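Local coordinates for protein leucine aminopeptidase (Fimbriiglobus ruber, PDB 7D1B) that is a zinc-binding member of peptidase family M28 that probably acts as a glutaminyl cyclase, closing N-terminal glutamine into pyroglutamate, at residues V55-V58 with Q59-C62; V75-Q78 with E79-K83; V326-V329 with L330-W333. All blocks are in the same frame, centred on the assembly; numbering follows the deposited sequence. Where two conformers were deposited one is given.

How the contacts relate
Each contact is a local one, within about two turns of one helix. Contacts 1 and 2 lie on consecutive helices, 51-63 and 72-87, with centres 13 Å apart. They touch: Gln60 NE2 comes to 3.6 Å from Val80 CG1, and Leu61 packs on Gln77. Neither touches the zinc site of Asp155, Glu188 and His309. The side chain of Cys62 is about 9 Å from that of Asp155, and the side chains of Cys62 and Gln77 are each about 13 Å from the metal. Contact 3, on helix 320-336, lies away from that site. Its nearest atoms are about 11 Å from contact 1 and about 14 Å from contact 2.

Contact 1 (V55-V58 with Q59-C62); sequences VKYV and QQLC
The torsions of Tyr57 and Gln60 bring their side chains alongside each other. Tyr57 CG stands anti to its carbonyl carbon (chi1 -70°). Gln60 CG is anti to its own backbone N, and the chain beyond runs extended (chi2 -179°). Both side chains therefore point the same way. Gln60 OE1 meets the edge of the phenol ring, near the ring plane, 3.6 Å from Tyr57 CD1. The amide plane is turned 43° from the ring, so the two flat groups are not stacked. The phenol OH of Tyr57 is hydrogen-bonded to His168 NE2, and its ring meets His84 edge-to-face.

One residue further on, Leu61 CG passes 3.4 Å from Tyr57 O, the same oxygen that accepts the bond from Leu61 N at 3.0 Å. Cys62 packs back on Val58, with SG 4.2 Å from Val58 CG1. Its amide gives a nearly straight bond to Val58 O, at 2.9 Å from Cys62 N. Gln59 N bonds to Val55 O almost as straight; the bond from Gln60 N to Lys56 O is more bent. The side chain of Gln59 bends at chi2, and its NE2 reaches Asp63 OD1.

The buried side of the turn, with Tyr57, Val58 and Leu61, rests on helix 153-167. Gln60 and Leu61 also meet helix 72-87. Four successive i to i+4 backbone bonds mark regular alpha-helix, here the helix 51-63 of an M28 metallopeptidase fold, packed against helices 153-167 and 72-87, with the Cys62 side chain about 13 Å from the zinc ion.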
ATOM      1  N   VAL A  55     -13.915   2.376  -6.303  1.00 13.61           N
ATOM      2  CA  VAL A  55     -14.229   3.563  -5.508  1.00 14.48           C
ATOM      3  C   VAL A  55     -15.201   3.220  -4.384  1.00 14.00           C
ATOM      4  O   VAL A  55     -15.090   3.752  -3.266  1.00 15.07           O
ATOM      5  CB  VAL A  55     -14.753   4.698  -6.402  1.00 16.35           C
ATOM      6  CG1 VAL A  55     -15.268   5.849  -5.559  1.00 20.71           C
ATOM      7  CG2 VAL A  55     -13.657   5.163  -7.335  1.00 17.12           C
ATOM      8  N   LYS A  56     -16.166   2.332  -4.660  1.00 14.23           N
ATOM      9  CA  LYS A  56     -17.103   1.905  -3.626  1.00 15.05           C
ATOM     10  C   LYS A  56     -16.372   1.282  -2.450  1.00 13.24           C
ATOM     11  O   LYS A  56     -16.776   1.466  -1.301  1.00 14.77           O
ATOM     12  CB  LYS A  56     -18.132   0.934  -4.209  1.00 17.57           C
ATOM     13  CG  LYS A  56     -19.101   0.322  -3.198  0.66 20.21           C
ATOM     14  CD  LYS A  56     -19.966  -0.782  -3.826  0.66 24.34           C
ATOM     15  CE  LYS A  56     -19.169  -2.075  -4.014  0.66 25.84           C
ATOM     16  NZ  LYS A  56     -19.951  -3.188  -4.630  0.66 28.30           N
ATOM     17  N   TYR A  57     -15.301   0.532  -2.710  1.00 13.60           N
ATOM     18  CA  TYR A  57     -14.533  -0.034  -1.600  1.00 13.27           C
ATOM     19  C   TYR A  57     -13.827   1.056  -0.794  1.00 12.81           C
ATOM     20  O   TYR A  57     -13.734   0.950   0.435  1.00 13.95           O
ATOM     21  CB  TYR A  57     -13.552  -1.098  -2.105  1.00 13.83           C
ATOM     22  CG  TYR A  57     -14.213  -2.362  -2.592  1.00 13.52           C
ATOM     23  CD1 TYR A  57     -15.327  -2.874  -1.946  1.00 16.51           C
ATOM     24  CD2 TYR A  57     -13.715  -3.050  -3.689  1.00 13.92           C
ATOM     25  CE1 TYR A  57     -15.925  -4.039  -2.378  1.00 16.40           C
ATOM     26  CE2 TYR A  57     -14.303  -4.219  -4.130  1.00 14.27           C
ATOM     27  CZ  TYR A  57     -15.419  -4.705  -3.483  1.00 13.99           C
ATOM     28  OH  TYR A  57     -16.028  -5.866  -3.912  1.00 15.70           O
ATOM     29  N   VAL A  58     -13.328   2.111  -1.457  1.00 12.93           N
ATOM     30  CA  VAL A  58     -12.802   3.245  -0.683  1.00 13.11           C
ATOM     31  C   VAL A  58     -13.888   3.807   0.228  1.00 13.21           C
ATOM     32  O   VAL A  58     -13.661   4.066   1.419  1.00 14.13           O
ATOM     33  CB  VAL A  58     -12.229   4.352  -1.585  1.00 13.53           C
ATOM     34  CG1 VAL A  58     -11.752   5.516  -0.716  1.00 15.72           C
ATOM     35  CG2 VAL A  58     -11.093   3.827  -2.441  1.00 14.46           C
ATOM     36  N   GLN A  59     -15.075   4.046  -0.339  1.00 14.01           N
ATOM     37  CA  GLN A  59     -16.170   4.603   0.448  1.00 14.73           C
ATOM     38  C   GLN A  59     -16.529   3.685   1.609  1.00 14.84           C
ATOM     39  O   GLN A  59     -16.799   4.153   2.719  1.00 15.51           O
ATOM     40  CB  GLN A  59     -17.382   4.821  -0.452  1.00 16.52           C
ATOM     41  CG  GLN A  59     -18.530   5.530   0.251  1.00 19.79           C
ATOM     42  CD  GLN A  59     -18.210   6.989   0.503  1.00 22.43           C
ATOM     43  OE1 GLN A  59     -17.930   7.737  -0.438  1.00 23.51           O
ATOM     44  NE2 GLN A  59     -18.232   7.399   1.768  1.00 24.55           N
ATOM     45  N   GLN A  60     -16.553   2.375   1.373  1.00 14.98           N
ATOM     46  CA  GLN A  60     -16.919   1.435   2.430  1.00 15.41           C
ATOM     47  C   GLN A  60     -15.937   1.501   3.592  1.00 15.14           C
ATOM     48  O   GLN A  60     -16.329   1.549   4.777  1.00 16.17           O
ATOM     49  CB  GLN A  60     -16.959   0.023   1.849  1.00 17.37           C
ATOM     50  CG  GLN A  60     -17.272  -1.034   2.882  1.00 20.27           C
ATOM     51  CD  GLN A  60     -17.291  -2.450   2.332  1.00 21.89           C
ATOM     52  OE1 GLN A  60     -17.092  -2.677   1.131  1.00 25.16           O
ATOM     53  NE2 GLN A  60     -17.534  -3.416   3.216  1.00 24.49           N
ATOM     54  N   LEU A  61     -14.636   1.507   3.266  1.00 13.79           N
ATOM     55  CA  LEU A  61     -13.632   1.573   4.324  1.00 14.45           C
ATOM     56  C   LEU A  61     -13.712   2.903   5.061  1.00 13.64           C
ATOM     57  O   LEU A  61     -13.652   2.940   6.296  1.00 14.87           O
ATOM     58  CB  LEU A  61     -12.234   1.317   3.755  1.00 14.01           C
ATOM     59  CG  LEU A  61     -12.009  -0.094   3.198  1.00 14.13           C
ATOM     60  CD1 LEU A  61     -10.640  -0.192   2.570  1.00 15.57           C
ATOM     61  CD2 LEU A  61     -12.162  -1.154   4.283  1.00 16.98           C
ATOM     62  N   CYS A  62     -13.889   4.007   4.334  1.00 14.00           N
ATOM     63  CA  CYS A  62     -14.024   5.293   5.007  1.00 14.94           C
ATOM     64  C   CYS A  62     -15.290   5.365   5.850  1.00 14.66           C
ATOM     65  O   CYS A  62     -15.295   6.038   6.883  1.00 15.98           O
ATOM     66  CB  CYS A  62     -13.974   6.447   4.007  1.00 14.70           C
ATOM     67  SG  CYS A  62     -12.357   6.704   3.260  1.00 15.20           S
TER

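Contact 2 (V75-Q78 with E79-K83); sequences VKQQ and EVLTK
Gln78 O is gripped twice by Thr82. Thr82 OG1 donates to it at 2.8 Å, and Thr82 N donates to the same oxygen at 2.9 Å. The two donors come from opposite faces of the carbonyl plane. Thr82 OG1 lies beside its own backbone N (chi1 -63°), which turns the hydroxyl back toward the preceding turn.

Gln77 and Leu81 lie side by side and point the same way. Leu81 CD1 touches the stem of Gln77 at CG, 3.6 Å away. The amide end of Gln77 is held elsewhere, with NE2 bonded to Tyr131 O. The buried amide of Gln78 makes weak bonds to Arg94 NH1 and Tyr131 OH.

On the solvent side, Glu79 crosses Lys76 at about a right angle. Both have two modelled conformations, and the distances here hold for one. Lys76 NZ and Glu79 OE1 are 4.8 Å apart, too far for direct contact, though their opposite charges may still attract. The bent Lys76 chain brings CE to 4.0 Å from Val80 CG2. The other carboxylate oxygen, Glu79 OE2, lies 3.8 Å from Val75 CG1.

Leu81 and Thr82 rest on Leu113 of strand 108-117, while Gln77 and Val80 face helix 51-63. This stretch is typical of an amphipathic alpha-helix: helix 72-87 has one side on the sheet and a helix, and another carrying charged residues. The threonine hydroxyl bonded to the i-4 carbonyl is a common feature of such helices.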
ATOM      1  N   VAL A  75     -10.288  -2.769  14.115  1.00 14.86           N
ATOM      2  CA  VAL A  75     -10.764  -4.146  14.230  1.00 15.71           C
ATOM      3  C   VAL A  75     -11.831  -4.431  13.175  1.00 15.33           C
ATOM      4  O   VAL A  75     -11.812  -5.476  12.508  1.00 16.38           O
ATOM      5  CB  VAL A  75     -11.282  -4.418  15.659  1.00 17.83           C
ATOM      6  CG1 VAL A  75     -11.955  -5.780  15.710  1.00 19.91           C
ATOM      7  CG2 VAL A  75     -10.132  -4.313  16.677  1.00 20.11           C
ATOM      8  N   LYS A  76     -12.778  -3.504  13.005  1.00 15.29           N
ATOM      9  CA  LYS A  76     -13.826  -3.691  11.998  1.00 16.01           C
ATOM     10  C   LYS A  76     -13.236  -3.799  10.598  1.00 15.47           C
ATOM     11  O   LYS A  76     -13.640  -4.657   9.812  1.00 15.90           O
ATOM     12  CB  LYS A  76     -14.827  -2.541  12.069  1.00 17.72           C
ATOM     13  CG  LYS A  76     -15.921  -2.605  11.014  1.00 21.29           C
ATOM     14  CD  LYS A  76     -16.810  -3.814  11.167  0.57 24.92           C
ATOM     15  CE  LYS A  76     -17.966  -3.745  10.177  0.57 28.11           C
ATOM     16  NZ  LYS A  76     -18.880  -4.912  10.284  0.57 30.32           N
ATOM     17  N   GLN A  77     -12.291  -2.922  10.267  1.00 14.37           N
ATOM     18  CA  GLN A  77     -11.637  -3.002   8.962  1.00 14.57           C
ATOM     19  C   GLN A  77     -10.986  -4.364   8.754  1.00 14.00           C
ATOM     20  O   GLN A  77     -11.052  -4.937   7.651  1.00 14.20           O
ATOM     21  CB  GLN A  77     -10.593  -1.890   8.841  1.00 16.03           C
ATOM     22  CG  GLN A  77      -9.694  -2.021   7.640  1.00 16.81           C
ATOM     23  CD  GLN A  77      -8.777  -0.842   7.464  1.00 15.67           C
ATOM     24  OE1 GLN A  77      -8.678  -0.332   6.365  1.00 19.08           O
ATOM     25  NE2 GLN A  77      -8.036  -0.446   8.528  1.00 15.20           N
ATOM     26  N   GLN A  78     -10.304  -4.873   9.786  1.00 14.45           N
ATOM     27  CA  GLN A  78      -9.666  -6.183   9.662  1.00 14.11           C
ATOM     28  C   GLN A  78     -10.685  -7.274   9.353  1.00 14.47           C
ATOM     29  O   GLN A  78     -10.432  -8.157   8.519  1.00 15.50           O
ATOM     30  CB  GLN A  78      -8.896  -6.517  10.936  1.00 15.23           C
ATOM     31  CG  GLN A  78      -7.669  -5.645  11.112  1.00 14.69           C
ATOM     32  CD  GLN A  78      -7.168  -5.643  12.540  1.00 15.71           C
ATOM     33  OE1 GLN A  78      -7.737  -6.305  13.407  1.00 18.76           O
ATOM     34  NE2 GLN A  78      -6.097  -4.918  12.797  1.00 15.76           N
ATOM     35  N   GLU A  79     -11.858  -7.209   9.994  1.00 15.78           N
ATOM     36  CA  GLU A  79     -12.898  -8.205   9.731  1.00 17.08           C
ATOM     37  C   GLU A  79     -13.407  -8.096   8.297  1.00 16.04           C
ATOM     38  O   GLU A  79     -13.563  -9.110   7.597  1.00 16.74           O
ATOM     39  CB  GLU A  79     -14.047  -8.029  10.716  1.00 19.68           C
ATOM     40  CG  GLU A  79     -13.626  -8.318  12.156  0.54 22.09           C
ATOM     41  CD  GLU A  79     -14.636  -7.895  13.221  0.54 26.48           C
ATOM     42  OE1 GLU A  79     -15.598  -7.159  12.905  0.54 28.20           O
ATOM     43  OE2 GLU A  79     -14.450  -8.299  14.390  0.54 27.62           O
ATOM     44  N   VAL A  80     -13.691  -6.867   7.851  1.00 15.79           N
ATOM     45  CA  VAL A  80     -14.183  -6.648   6.491  1.00 15.79           C
ATOM     46  C   VAL A  80     -13.189  -7.196   5.476  1.00 14.58           C
ATOM     47  O   VAL A  80     -13.551  -7.927   4.541  1.00 15.11           O
ATOM     48  CB  VAL A  80     -14.451  -5.147   6.268  1.00 16.84           C
ATOM     49  CG1 VAL A  80     -14.676  -4.856   4.792  1.00 18.91           C
ATOM     50  CG2 VAL A  80     -15.629  -4.668   7.115  1.00 19.44           C
ATOM     51  N   LEU A  81     -11.916  -6.827   5.633  1.00 14.24           N
ATOM     52  CA  LEU A  81     -10.902  -7.242   4.672  1.00 13.30           C
ATOM     53  C   LEU A  81     -10.680  -8.744   4.704  1.00 13.48           C
ATOM     54  O   LEU A  81     -10.537  -9.375   3.646  1.00 14.49           O
ATOM     55  CB  LEU A  81      -9.591  -6.506   4.941  1.00 13.82           C
ATOM     56  CG  LEU A  81      -9.656  -5.006   4.629  1.00 14.51           C
ATOM     57  CD1 LEU A  81      -8.459  -4.296   5.208  1.00 15.98           C
ATOM     58  CD2 LEU A  81      -9.734  -4.737   3.132  1.00 15.93           C
ATOM     59  N   THR A  82     -10.628  -9.336   5.902  1.00 14.39           N
ATOM     60  CA  THR A  82     -10.394 -10.771   5.999  1.00 14.89           C
ATOM     61  C   THR A  82     -11.499 -11.541   5.300  1.00 14.73           C
ATOM     62  O   THR A  82     -11.224 -12.444   4.498  1.00 15.74           O
ATOM     63  CB  THR A  82     -10.276 -11.191   7.471  1.00 16.08           C
ATOM     64  OG1 THR A  82      -9.138 -10.540   8.053  1.00 16.67           O
ATOM     65  CG2 THR A  82     -10.134 -12.710   7.611  1.00 17.99           C
ATOM     66  N   LYS A  83     -12.758 -11.180   5.578  1.00 15.58           N
ATOM     67  CA  LYS A  83     -13.880 -11.874   4.950  1.00 15.64           C
ATOM     68  C   LYS A  83     -13.866 -11.690   3.438  1.00 14.75           C
ATOM     69  O   LYS A  83     -14.113 -12.640   2.682  1.00 15.32           O
ATOM     70  CB  LYS A  83     -15.189 -11.358   5.539  1.00 18.28           C
ATOM     71  CG  LYS A  83     -16.433 -11.986   4.948  0.50 21.59           C
ATOM     72  CD  LYS A  83     -17.699 -11.385   5.539  0.50 24.76           C
ATOM     73  CE  LYS A  83     -18.946 -12.051   4.979  0.50 27.84           C
ATOM     74  NZ  LYS A  83     -20.183 -11.515   5.609  0.50 29.99           N
TER

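Contact 3 (V326-V329 with L330-W333); sequences VGNV and LLGW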
ATOM      1  N   VAL A 326      -3.568   1.731 -12.137  1.00 10.82           N
ATOM      2  CA  VAL A 326      -2.548   1.190 -11.242  1.00 10.69           C
ATOM      3  C   VAL A 326      -2.737  -0.312 -11.047  1.00 10.21           C
ATOM      4  O   VAL A 326      -1.758  -1.080 -11.057  1.00 11.09           O
ATOM      5  CB  VAL A 326      -2.510   1.982  -9.927  1.00 11.33           C
ATOM      6  CG1 VAL A 326      -1.580   1.329  -8.909  1.00 12.24           C
ATOM      7  CG2 VAL A 326      -2.073   3.429 -10.207  1.00 12.58           C
ATOM      8  N   GLY A 327      -3.988  -0.764 -10.919  1.00 10.94           N
ATOM      9  CA  GLY A 327      -4.236  -2.190 -10.806  1.00 11.60           C
ATOM     10  C   GLY A 327      -3.742  -2.978 -11.999  1.00 10.70           C
ATOM     11  O   GLY A 327      -3.139  -4.047 -11.851  1.00 11.84           O
ATOM     12  N   ASN A 328      -3.964  -2.456 -13.206  1.00 11.41           N
ATOM     13  CA  ASN A 328      -3.496  -3.153 -14.394  1.00 11.70           C
ATOM     14  C   ASN A 328      -1.985  -3.153 -14.477  1.00 11.35           C
ATOM     15  O   ASN A 328      -1.407  -4.134 -14.943  1.00 11.48           O
ATOM     16  CB  ASN A 328      -4.144  -2.560 -15.623  1.00 14.70           C
ATOM     17  CG  ASN A 328      -5.510  -3.172 -15.883  1.00 15.57           C
ATOM     18  OD1 ASN A 328      -5.695  -4.396 -15.754  1.00 17.60           O
ATOM     19  ND2 ASN A 328      -6.441  -2.363 -16.312  1.00 19.04           N
ATOM     20  N   VAL A 329      -1.323  -2.087 -14.020  1.00 10.96           N
ATOM     21  CA  VAL A 329       0.140  -2.108 -13.990  1.00 11.07           C
ATOM     22  C   VAL A 329       0.639  -3.182 -13.039  1.00 10.43           C
ATOM     23  O   VAL A 329       1.554  -3.945 -13.366  1.00 10.94           O
ATOM     24  CB  VAL A 329       0.689  -0.710 -13.655  1.00 12.11           C
ATOM     25  CG1 VAL A 329       2.192  -0.766 -13.406  1.00 12.59           C
ATOM     26  CG2 VAL A 329       0.354   0.246 -14.787  1.00 12.76           C
ATOM     27  N   LEU A 330       0.036  -3.270 -11.850  1.00 10.63           N
ATOM     28  CA  LEU A 330       0.442  -4.316 -10.902  1.00 11.16           C
ATOM     29  C   LEU A 330       0.223  -5.704 -11.487  1.00 10.89           C
ATOM     30  O   LEU A 330       1.094  -6.577 -11.374  1.00 11.25           O
ATOM     31  CB  LEU A 330      -0.356  -4.188  -9.609  1.00 11.64           C
ATOM     32  CG  LEU A 330      -0.078  -2.947  -8.772  1.00 12.69           C
ATOM     33  CD1 LEU A 330      -1.121  -2.825  -7.674  1.00 14.25           C
ATOM     34  CD2 LEU A 330       1.324  -3.025  -8.177  1.00 14.96           C
ATOM     35  N   LEU A 331      -0.938  -5.934 -12.122  1.00 10.88           N
ATOM     36  CA  LEU A 331      -1.193  -7.260 -12.682  1.00 11.04           C
ATOM     37  C   LEU A 331      -0.248  -7.562 -13.840  1.00 10.49           C
ATOM     38  O   LEU A 331       0.175  -8.716 -14.017  1.00 11.68           O
ATOM     39  CB  LEU A 331      -2.647  -7.385 -13.124  1.00 11.76           C
ATOM     40  CG  LEU A 331      -3.665  -7.387 -11.987  1.00 12.38           C
ATOM     41  CD1 LEU A 331      -5.063  -7.481 -12.567  1.00 13.78           C
ATOM     42  CD2 LEU A 331      -3.388  -8.530 -11.008  1.00 14.18           C
ATOM     43  N   GLY A 332       0.119  -6.546 -14.631  1.00 10.86           N
ATOM     44  CA  GLY A 332       1.074  -6.797 -15.704  1.00 11.36           C
ATOM     45  C   GLY A 332       2.446  -7.149 -15.166  1.00 10.76           C
ATOM     46  O   GLY A 332       3.093  -8.085 -15.643  1.00 12.08           O
ATOM     47  N   TRP A 333       2.891  -6.413 -14.149  1.00 11.19           N
ATOM     48  CA  TRP A 333       4.144  -6.708 -13.462  1.00 11.78           C
ATOM     49  C   TRP A 333       4.164  -8.149 -12.958  1.00 11.25           C
ATOM     50  O   TRP A 333       5.146  -8.878 -13.148  1.00 12.31           O
ATOM     51  CB  TRP A 333       4.301  -5.701 -12.317  1.00 11.82           C
ATOM     52  CG  TRP A 333       5.438  -5.970 -11.367  1.00 11.83           C
ATOM     53  CD1 TRP A 333       6.771  -6.078 -11.667  1.00 12.70           C
ATOM     54  CD2 TRP A 333       5.331  -6.114  -9.946  1.00 11.84           C
ATOM     55  NE1 TRP A 333       7.500  -6.300 -10.514  1.00 13.85           N
ATOM     56  CE2 TRP A 333       6.636  -6.321  -9.444  1.00 12.83           C
ATOM     57  CE3 TRP A 333       4.248  -6.116  -9.049  1.00 12.51           C
ATOM     58  CZ2 TRP A 333       6.893  -6.486  -8.079  1.00 13.36           C
ATOM     59  CZ3 TRP A 333       4.503  -6.285  -7.690  1.00 12.97           C
ATOM     60  CH2 TRP A 333       5.818  -6.475  -7.218  1.00 13.58           C
TER
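Leu330 opens the second segment by reaching back to Val326. Its amide gives a nearly straight bond to Val326 O, 2.9 Å from Leu330 N. With CG anti to the carbonyl carbon (chi1 -67°), Leu330 CG settles 3.4 Å from Val326 O, and its CD1 branch meets Val326 CG1 at 4.4 Å. This is a loose apolar touch between branches one turn apart.

Leu331 repeats the pattern on Gly327. Leu331 N bonds to Gly327 O at 2.9 Å, and Leu331 CG lies 3.4 Å from that oxygen. Gly327 brings no side chain to this pair, so Leu331 meets backbone here. Its CD1 also passes the amide of Asn328 at 4.5 Å from OD1. That oxygen accepts a hydrogen bond from Phe47 N.

Gly332 contributes through its backbone. Its amide bonds to Asn328 O, with the donor tilted 28° from the carbonyl plane.

Trp333 closes the turn with a bond from Trp333 N to Val329 O. Its CB lies 3.4 Å from Val329 O. Trp333 CG is anti to the backbone N (chi1 172°), and the indole leads away from the first segment. Its NE1 is hydrogen-bonded to a glycerol, probably from the crystallisation liquor.

All eight residues are buried. Val326, Leu330 and Trp333 lie against strand 225-232 of the mixed sheet. Val326, Leu330 and Leu331 also meet helix 153-167, through Leu162 and Leu166. Val329 and Trp333 pack on helix 253-266. Helix 320-336 is thus lodged between two helices, with one side on the sheet.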